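Local coordinates for protein type III effector HopU1 (Pseudomonas syringae pv. tomato, PDB 3U0J) that acts as a type III effector ADP-ribosyltransferase aimed at an RNA-binding protein of plant immunity, probably transferring ADP-ribose from NAD+ to arginine, at residues 114-117 and 118-122; 149-152 and 153-157; 180-183 and 184-187; 192-195 and 196-200. All coordinates share one frame; numbering follows the deposited sequence.

Contact 1: residues 114-117 and 118-122; sequences TPLY and REVNN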
# COMPACT_ATOMS: atom_id res chain seq x y z
N THR A 114 -3.80 -11.79 -11.95
CA THR A 114 -2.96 -11.32 -10.85
C THR A 114 -3.68 -10.12 -10.20
O THR A 114 -4.15 -9.23 -10.90
CB THR A 114 -1.59 -10.87 -11.40
OG1 THR A 114 -0.96 -11.95 -12.10
CG2 THR A 114 -0.67 -10.35 -10.28
N PRO A 115 -3.77 -10.10 -8.87
CA PRO A 115 -4.46 -9.03 -8.13
C PRO A 115 -3.89 -7.65 -8.43
O PRO A 115 -2.68 -7.48 -8.60
CB PRO A 115 -4.20 -9.38 -6.67
CG PRO A 115 -3.91 -10.82 -6.66
CD PRO A 115 -3.24 -11.14 -7.97
N LEU A 116 -4.78 -6.65 -8.46
CA LEU A 116 -4.40 -5.29 -8.79
C LEU A 116 -3.17 -4.75 -8.03
O LEU A 116 -2.24 -4.19 -8.64
CB LEU A 116 -5.61 -4.36 -8.60
CG LEU A 116 -5.37 -2.90 -8.95
CD1 LEU A 116 -5.30 -2.71 -10.42
CD2 LEU A 116 -6.48 -2.06 -8.41
N TYR A 117 -3.15 -4.92 -6.71
CA TYR A 117 -2.09 -4.32 -5.92
C TYR A 117 -0.75 -4.90 -6.32
O TYR A 117 0.27 -4.21 -6.31
CB TYR A 117 -2.31 -4.52 -4.42
CG TYR A 117 -2.05 -5.93 -3.91
CD1 TYR A 117 -0.77 -6.33 -3.54
CD2 TYR A 117 -3.07 -6.85 -3.79
CE1 TYR A 117 -0.53 -7.60 -3.08
CE2 TYR A 117 -2.84 -8.12 -3.34
CZ TYR A 117 -1.57 -8.49 -2.98
OH TYR A 117 -1.34 -9.77 -2.53
N ARG A 118 -0.75 -6.18 -6.69
CA ARG A 118 0.51 -6.79 -7.08
C ARG A 118 0.99 -6.33 -8.45
O ARG A 118 2.16 -6.07 -8.63
CB ARG A 118 0.41 -8.31 -7.06
CG ARG A 118 1.76 -9.00 -7.09
CD ARG A 118 1.56 -10.46 -6.89
NE ARG A 118 1.06 -10.79 -5.55
CZ ARG A 118 1.80 -10.68 -4.45
NH1 ARG A 118 3.05 -10.20 -4.53
NH2 ARG A 118 1.28 -11.02 -3.27
N GLU A 119 0.08 -6.21 -9.41
CA GLU A 119 0.46 -5.75 -10.73
C GLU A 119 1.01 -4.34 -10.63
O GLU A 119 2.01 -4.01 -11.26
CB GLU A 119 -0.73 -5.81 -11.69
CG GLU A 119 -0.44 -5.30 -13.08
CD GLU A 119 -1.62 -5.45 -14.03
OE1 GLU A 119 -2.70 -5.89 -13.57
OE2 GLU A 119 -1.46 -5.14 -15.24
N VAL A 120 0.35 -3.51 -9.81
CA VAL A 120 0.74 -2.11 -9.65
C VAL A 120 2.06 -1.97 -8.91
O VAL A 120 2.97 -1.31 -9.39
CB VAL A 120 -0.36 -1.30 -8.93
CG1 VAL A 120 0.20 0.03 -8.42
CG2 VAL A 120 -1.52 -1.06 -9.88
N ASN A 121 2.16 -2.62 -7.76
CA ASN A 121 3.39 -2.60 -6.97
C ASN A 121 4.55 -3.09 -7.81
O ASN A 121 5.58 -2.41 -7.89
CB ASN A 121 3.25 -3.46 -5.72
CG ASN A 121 2.42 -2.80 -4.65
OD1 ASN A 121 2.03 -1.64 -4.78
ND2 ASN A 121 2.14 -3.52 -3.59
N ASN A 122 4.38 -4.23 -8.47
CA ASN A 122 5.42 -4.77 -9.32
C ASN A 122 5.82 -3.81 -10.43
O ASN A 122 7.01 -3.61 -10.70
CB ASN A 122 5.03 -6.14 -9.87
CG ASN A 122 5.42 -7.26 -8.93
OD1 ASN A 122 5.78 -7.01 -7.79
ND2 ASN A 122 5.36 -8.50 -9.41
O HOH W 1 -4.39 -6.75 -11.88
O HOH W 2 -1.54 -11.82 -4.43
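Tyr-117 and Arg-118 pair their side chains on the first turn of helix 116-126, a local helix-start contact in which Pro-115 is the N-cap residue. The backbone supports that assignment: Pro-115 O accepts from Glu-119 N at 3.1 Å with an N-H...O angle of 164°, and Leu-116 O and Tyr-117 O take the amides of Val-120 and Asn-121 in the same i to i+4 pattern. Leu-116 and Val-120, side by side, pack on His-147 of helix 145-162, and Tyr-117 touches His-98 of helix 89-99. The phenol and the guanidinium point the same way and lie alongside each other. Their planes are 62° apart, so they do not stack flat; CE1 of Tyr-117 sits over the rim of one guanidinium face, and CB of Arg-118 over the rim of the ring. CG of Tyr-117 stands between the backbone N and the carbonyl carbon (chi1 74°), which lays the ring along the start of Arg-118. The Thr-114 side chain crosses that of Arg-118 at about a right angle, CG2 4.0 Å from Arg-118 CB. A water donates to both Thr-114 O and Glu-119 OE1, joining the residue before the N-cap to the first turn; Ser-105 also bonds OE1. A second water lies in the guanidinium plane, accepts from Arg-118 NE at 3.0 Å and is hydrogen-bonded to Tyr-117 OH at 2.8 Å.

Contact 2: residues 149-152 and 153-157; sequences KMLS and SALNR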
# COMPACT_ATOMS: atom_id res chain seq x y z
N LYS A 149 -2.30 7.30 -9.44
CA LYS A 149 -2.51 8.69 -9.10
C LYS A 149 -3.59 8.79 -8.04
O LYS A 149 -3.44 9.52 -7.08
CB LYS A 149 -2.83 9.55 -10.33
CG LYS A 149 -1.77 9.49 -11.44
CD LYS A 149 -1.88 10.67 -12.40
CE LYS A 149 -3.28 10.79 -13.03
NZ LYS A 149 -3.45 12.04 -13.84
N MET A 150 -4.67 8.04 -8.21
CA MET A 150 -5.77 8.14 -7.27
C MET A 150 -5.30 7.73 -5.88
O MET A 150 -5.60 8.41 -4.90
CB MET A 150 -6.99 7.34 -7.72
CG MET A 150 -8.33 7.92 -7.24
SD MET A 150 -8.58 9.71 -7.45
CE MET A 150 -9.79 9.89 -6.21
N LEU A 151 -4.53 6.64 -5.80
CA LEU A 151 -4.06 6.14 -4.50
C LEU A 151 -3.12 7.16 -3.86
O LEU A 151 -3.22 7.46 -2.66
CB LEU A 151 -3.34 4.81 -4.64
CG LEU A 151 -3.61 3.72 -3.58
CD1 LEU A 151 -2.39 2.88 -3.35
CD2 LEU A 151 -4.12 4.27 -2.28
N SER A 152 -2.20 7.71 -4.66
CA SER A 152 -1.32 8.73 -4.15
C SER A 152 -2.13 9.89 -3.56
O SER A 152 -1.90 10.30 -2.43
CB SER A 152 -0.39 9.24 -5.24
OG SER A 152 0.52 8.24 -5.66
N SER A 153 -3.09 10.39 -4.32
CA SER A 153 -3.92 11.48 -3.83
C SER A 153 -4.60 11.10 -2.52
O SER A 153 -4.64 11.88 -1.58
CB SER A 153 -4.97 11.89 -4.86
OG SER A 153 -5.77 12.97 -4.40
N ALA A 154 -5.14 9.88 -2.47
CA ALA A 154 -5.84 9.44 -1.28
C ALA A 154 -4.93 9.57 -0.07
O ALA A 154 -5.31 10.17 0.94
CB ALA A 154 -6.31 8.02 -1.42
N LEU A 155 -3.74 9.00 -0.18
CA LEU A 155 -2.82 9.03 0.95
C LEU A 155 -2.46 10.47 1.29
O LEU A 155 -2.31 10.81 2.45
CB LEU A 155 -1.58 8.20 0.67
CG LEU A 155 -1.77 6.79 0.11
CD1 LEU A 155 -0.43 6.07 0.00
CD2 LEU A 155 -2.76 5.95 0.91
N ASN A 156 -2.34 11.32 0.29
CA ASN A 156 -2.00 12.71 0.56
C ASN A 156 -3.11 13.44 1.34
O ASN A 156 -2.83 14.06 2.37
CB ASN A 156 -1.60 13.47 -0.72
CG ASN A 156 -0.13 13.24 -1.13
OD1 ASN A 156 0.71 12.94 -0.29
ND2 ASN A 156 0.18 13.40 -2.41
N ARG A 157 -4.35 13.35 0.84
CA ARG A 157 -5.54 13.88 1.53
C ARG A 157 -5.55 13.41 2.99
O ARG A 157 -5.80 14.20 3.89
CB ARG A 157 -6.81 13.35 0.87
CG ARG A 157 -7.64 14.29 0.00
CD ARG A 157 -6.87 14.65 -1.19
NE ARG A 157 -7.59 14.79 -2.46
CZ ARG A 157 -7.92 15.96 -3.00
NH1 ARG A 157 -7.72 17.10 -2.34
NH2 ARG A 157 -8.48 16.01 -4.20
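Lys-149 meets Ser-153 through the backbone in the interior of the alpha-helix 145-162: its carbonyl O takes Ser-153 N at 2.9 Å, with an N-H...O angle of 173°. Lys-149 starts off away from the following turn, and its NZ makes salt bridges to Asp-43 and Asp-138. Met-150 repeats the i to i+4 bond with Ala-154 N, also at 2.9 Å, while its thioether chain packs against helices 41-52 and 89-99. Leu-151 carries the side-chain part of the contact. Its CD2 reaches the CD2 of Leu-155 at 3.9 Å and the CB of Ala-154 at 4.4 Å, and the two leucine chains cross obliquely. CG of Leu-155 lies beside its own backbone N (chi1 -48°), a torsion that brings the branch back over the preceding turn, close to Leu-151 O. Both leucines also touch Met-243 of strand 241-243, which places this flank of the helix against the neighbouring sheet. Ser-152 turns its hydroxyl back along the helix, where OG bonds the carbonyl of Ile-148. Its own carbonyl is taken up by the next turn: Asn-156 N donates to Ser-152 O at 2.9 Å, while ND2 of Asn-156 bonds His-37 O and Glu-134 OE1.

Contact 3: residues 180-183 and 184-187; sequences ARLY and HLFD
The Phe-186 ring has the carbonyl oxygen of Tyr-183 at its edge, near the ring plane. The Tyr-183 ring finds its partners outside the helix: it packs edge-to-face with Phe-265 and meets His-263 with the planes at about 85°, and its OH is hydrogen-bonded to His-263 ND1. Tyr-183 O is used by the backbone as well, accepting from Asp-187 N at 2.8 Å. CG of Asp-187 stands beside its own amide N (chi1 -77°), and this torsion folds the carboxylate back over the previous turn, near Tyr-183 O, with no hydrogen bond between the two acceptors. On another flank the contact is aliphatic: Leu-185 CD2 lies 4.2 Å from Arg-181 CG and 4.3 Å from Leu-182 CD2. Four i to i+4 amide bonds hold the turns together, the straightest being Phe-186 N to Leu-182 O at 2.9 Å and 174°. All of this belongs to helix 176-188, a surface helix lying against the mixed five-stranded sheet, with Leu-182 on Ile-218 and Phe-220 of strand 218-224, and Tyr-183 and Phe-186 on Ala-255 of strand 248-257.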
# COMPACT_ATOMS: atom_id res chain seq x y z
N ALA A 180 20.70 -11.70 3.36
CA ALA A 180 22.05 -11.18 3.15
C ALA A 180 22.05 -9.73 2.63
O ALA A 180 22.87 -8.89 3.06
CB ALA A 180 22.81 -12.09 2.20
N ARG A 181 21.13 -9.43 1.71
CA ARG A 181 21.08 -8.09 1.16
C ARG A 181 20.79 -7.08 2.26
O ARG A 181 21.41 -6.01 2.30
CB ARG A 181 20.04 -7.98 0.06
CG ARG A 181 19.99 -6.60 -0.57
CD ARG A 181 18.81 -6.51 -1.49
NE ARG A 181 18.99 -7.40 -2.63
CZ ARG A 181 17.99 -8.05 -3.23
NH1 ARG A 181 16.74 -7.92 -2.78
NH2 ARG A 181 18.25 -8.85 -4.27
N LEU A 182 19.85 -7.40 3.13
CA LEU A 182 19.46 -6.45 4.16
C LEU A 182 20.60 -6.23 5.13
O LEU A 182 20.91 -5.08 5.47
CB LEU A 182 18.21 -6.93 4.89
CG LEU A 182 17.01 -6.89 3.97
CD1 LEU A 182 15.79 -7.55 4.56
CD2 LEU A 182 16.72 -5.44 3.61
N TYR A 183 21.24 -7.31 5.58
CA TYR A 183 22.38 -7.16 6.47
C TYR A 183 23.43 -6.34 5.75
O TYR A 183 24.04 -5.45 6.33
CB TYR A 183 22.95 -8.50 6.90
CG TYR A 183 22.24 -9.14 8.08
CD1 TYR A 183 22.35 -8.61 9.36
CD2 TYR A 183 21.48 -10.28 7.91
CE1 TYR A 183 21.71 -9.19 10.43
CE2 TYR A 183 20.85 -10.87 8.97
CZ TYR A 183 20.96 -10.33 10.22
OH TYR A 183 20.31 -10.93 11.27
N HIS A 184 23.59 -6.59 4.46
CA HIS A 184 24.52 -5.78 3.68
C HIS A 184 24.18 -4.28 3.67
O HIS A 184 25.04 -3.43 3.88
CB HIS A 184 24.64 -6.31 2.26
CG HIS A 184 25.63 -5.56 1.44
ND1 HIS A 184 26.99 -5.60 1.70
CD2 HIS A 184 25.47 -4.73 0.38
CE1 HIS A 184 27.62 -4.84 0.82
NE2 HIS A 184 26.73 -4.30 0.01
N LEU A 185 22.92 -3.97 3.39
CA LEU A 185 22.47 -2.58 3.37
C LEU A 185 22.80 -1.93 4.70
O LEU A 185 23.34 -0.82 4.76
CB LEU A 185 20.97 -2.52 3.10
CG LEU A 185 20.46 -2.08 1.73
CD1 LEU A 185 21.53 -2.19 0.69
CD2 LEU A 185 19.23 -2.87 1.30
N PHE A 186 22.45 -2.65 5.77
CA PHE A 186 22.73 -2.23 7.13
C PHE A 186 24.21 -1.95 7.37
O PHE A 186 24.60 -0.87 7.82
CB PHE A 186 22.27 -3.31 8.10
CG PHE A 186 22.64 -3.03 9.52
CD1 PHE A 186 23.47 -3.89 10.22
CD2 PHE A 186 22.18 -1.88 10.16
CE1 PHE A 186 23.81 -3.63 11.55
CE2 PHE A 186 22.51 -1.61 11.50
CZ PHE A 186 23.33 -2.49 12.20
N ASP A 187 25.04 -2.95 7.05
CA ASP A 187 26.47 -2.88 7.26
C ASP A 187 27.13 -1.71 6.54
O ASP A 187 28.15 -1.19 6.99
CB ASP A 187 27.13 -4.19 6.85
CG ASP A 187 26.92 -5.29 7.88
OD1 ASP A 187 26.67 -4.95 9.06
OD2 ASP A 187 27.01 -6.48 7.51

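Contact 4: residues 192-195 and 196-200; sequences YVEP and AFMST
Glu-194 turns its carboxylate onto the backbone of the bend that follows it: OE1 accepts Ala-196 N at 2.7 Å, with an N-H...O angle of 161°, through the lone pair directed away from OE2. The chain bends at chi2 (61°) to bring this oxygen round, and OE1 also comes within 3.3 Å of Ala-196 CB. Beside this bond Met-198 supplies the apolar half of the contact. Its terminal methyl CE comes in at the edge of the Tyr-192 ring, in the ring plane, 3.6 Å from CE1, and touches Glu-194 CB at 3.7 Å. A bend at chi3 (-74°) turns the methyl into that position. In the next shell, Arg-125 holds the other carboxylate oxygen, OE2, in a salt bridge, so each oxygen has its own partner and the bend is linked to helix 116-126. Tyr-192 rests on Phe-220 and Phe-250, and Met-198 on Phe-250 and Arg-170. Residues 195-198 thus form the link between strand 192-194, an edge of the five-stranded sheet, and strand 199-201, an edge of the three-stranded one. Ser-199 makes a weak hydrogen bond to Glu-241. Ser-199 and Thr-200, followed by a further threonine, are consistent with the Ser-Thr-Ser/Thr motif of R-S-E class ADP-ribosyltransferases.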
# COMPACT_ATOMS: atom_id res chain seq x y z
N TYR A 192 17.17 1.56 2.75
CA TYR A 192 16.15 0.69 2.23
C TYR A 192 15.13 1.58 1.55
O TYR A 192 14.53 2.45 2.18
CB TYR A 192 15.51 -0.10 3.36
CG TYR A 192 14.47 -1.08 2.88
CD1 TYR A 192 13.12 -0.79 2.98
CD2 TYR A 192 14.84 -2.30 2.31
CE1 TYR A 192 12.15 -1.68 2.56
CE2 TYR A 192 13.87 -3.20 1.88
CZ TYR A 192 12.53 -2.88 2.01
OH TYR A 192 11.56 -3.75 1.57
N VAL A 193 14.93 1.35 0.26
CA VAL A 193 14.01 2.15 -0.53
C VAL A 193 12.95 1.28 -1.18
O VAL A 193 13.27 0.30 -1.88
CB VAL A 193 14.76 2.93 -1.61
CG1 VAL A 193 13.78 3.67 -2.52
CG2 VAL A 193 15.76 3.89 -0.97
N GLU A 194 11.69 1.63 -0.95
CA GLU A 194 10.57 0.90 -1.55
C GLU A 194 9.82 1.73 -2.60
O GLU A 194 9.11 2.68 -2.26
CB GLU A 194 9.60 0.41 -0.47
CG GLU A 194 8.31 -0.13 -1.05
CD GLU A 194 8.54 -1.30 -1.96
OE1 GLU A 194 8.43 -1.15 -3.19
OE2 GLU A 194 8.87 -2.39 -1.43
N PRO A 195 9.99 1.39 -3.89
CA PRO A 195 9.37 2.19 -4.96
C PRO A 195 7.85 2.07 -4.96
O PRO A 195 7.17 2.99 -5.42
CB PRO A 195 9.94 1.58 -6.24
CG PRO A 195 11.25 0.93 -5.79
CD PRO A 195 11.00 0.45 -4.39
N ALA A 196 7.32 0.97 -4.45
CA ALA A 196 5.87 0.79 -4.45
C ALA A 196 5.25 1.36 -3.18
O ALA A 196 5.94 2.00 -2.39
CB ALA A 196 5.52 -0.66 -4.63
N PHE A 197 3.96 1.14 -2.98
CA PHE A 197 3.24 1.60 -1.80
C PHE A 197 3.47 0.64 -0.65
O PHE A 197 2.88 -0.44 -0.65
CB PHE A 197 1.73 1.62 -2.10
CG PHE A 197 1.34 2.60 -3.15
CD1 PHE A 197 1.12 3.92 -2.84
CD2 PHE A 197 1.22 2.21 -4.46
CE1 PHE A 197 0.78 4.84 -3.81
CE2 PHE A 197 0.89 3.11 -5.44
CZ PHE A 197 0.66 4.43 -5.11
N MET A 198 4.30 0.99 0.33
CA MET A 198 4.54 0.08 1.44
C MET A 198 3.33 -0.07 2.35
O MET A 198 2.64 0.91 2.70
CB MET A 198 5.75 0.45 2.27
CG MET A 198 6.30 -0.77 3.02
SD MET A 198 7.58 -0.40 4.22
CE MET A 198 8.96 -0.07 3.15
N SER A 199 3.07 -1.30 2.74
CA SER A 199 1.93 -1.61 3.57
C SER A 199 2.44 -2.15 4.88
O SER A 199 3.31 -3.02 4.90
CB SER A 199 1.05 -2.64 2.89
OG SER A 199 0.02 -3.07 3.75
N THR A 200 1.92 -1.63 5.98
CA THR A 200 2.46 -1.99 7.28
C THR A 200 1.31 -2.13 8.27
O THR A 200 0.19 -1.72 7.97
CB THR A 200 3.44 -0.90 7.79
OG1 THR A 200 2.71 0.28 8.17
CG2 THR A 200 4.47 -0.54 6.70

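How the contacts relate
The contacts follow one another along the chain, on helix 116-126, helix 145-162, helix 176-188 and the 192-200 connection, all in the ADP-ribosyltransferase exoenzyme region. Contact 4 is the meeting point. Its centre is about 13 Å from that of contact 1, 15 Å from contact 2 and 17 Å from contact 3, and it touches all three: Ala-196 packs on Asn-121, Phe-197 on Leu-151, Ser-152 and Leu-155, and Tyr-192 on Leu-182. Contacts 2 and 3 lie on opposite sides of the chain's centre, with centres about 32 Å apart. Segment 192-200 therefore has its strand end, Tyr-192, on helix 176-188 and its linking residues Ala-196 and Phe-197 on helices 116-126 and 145-162.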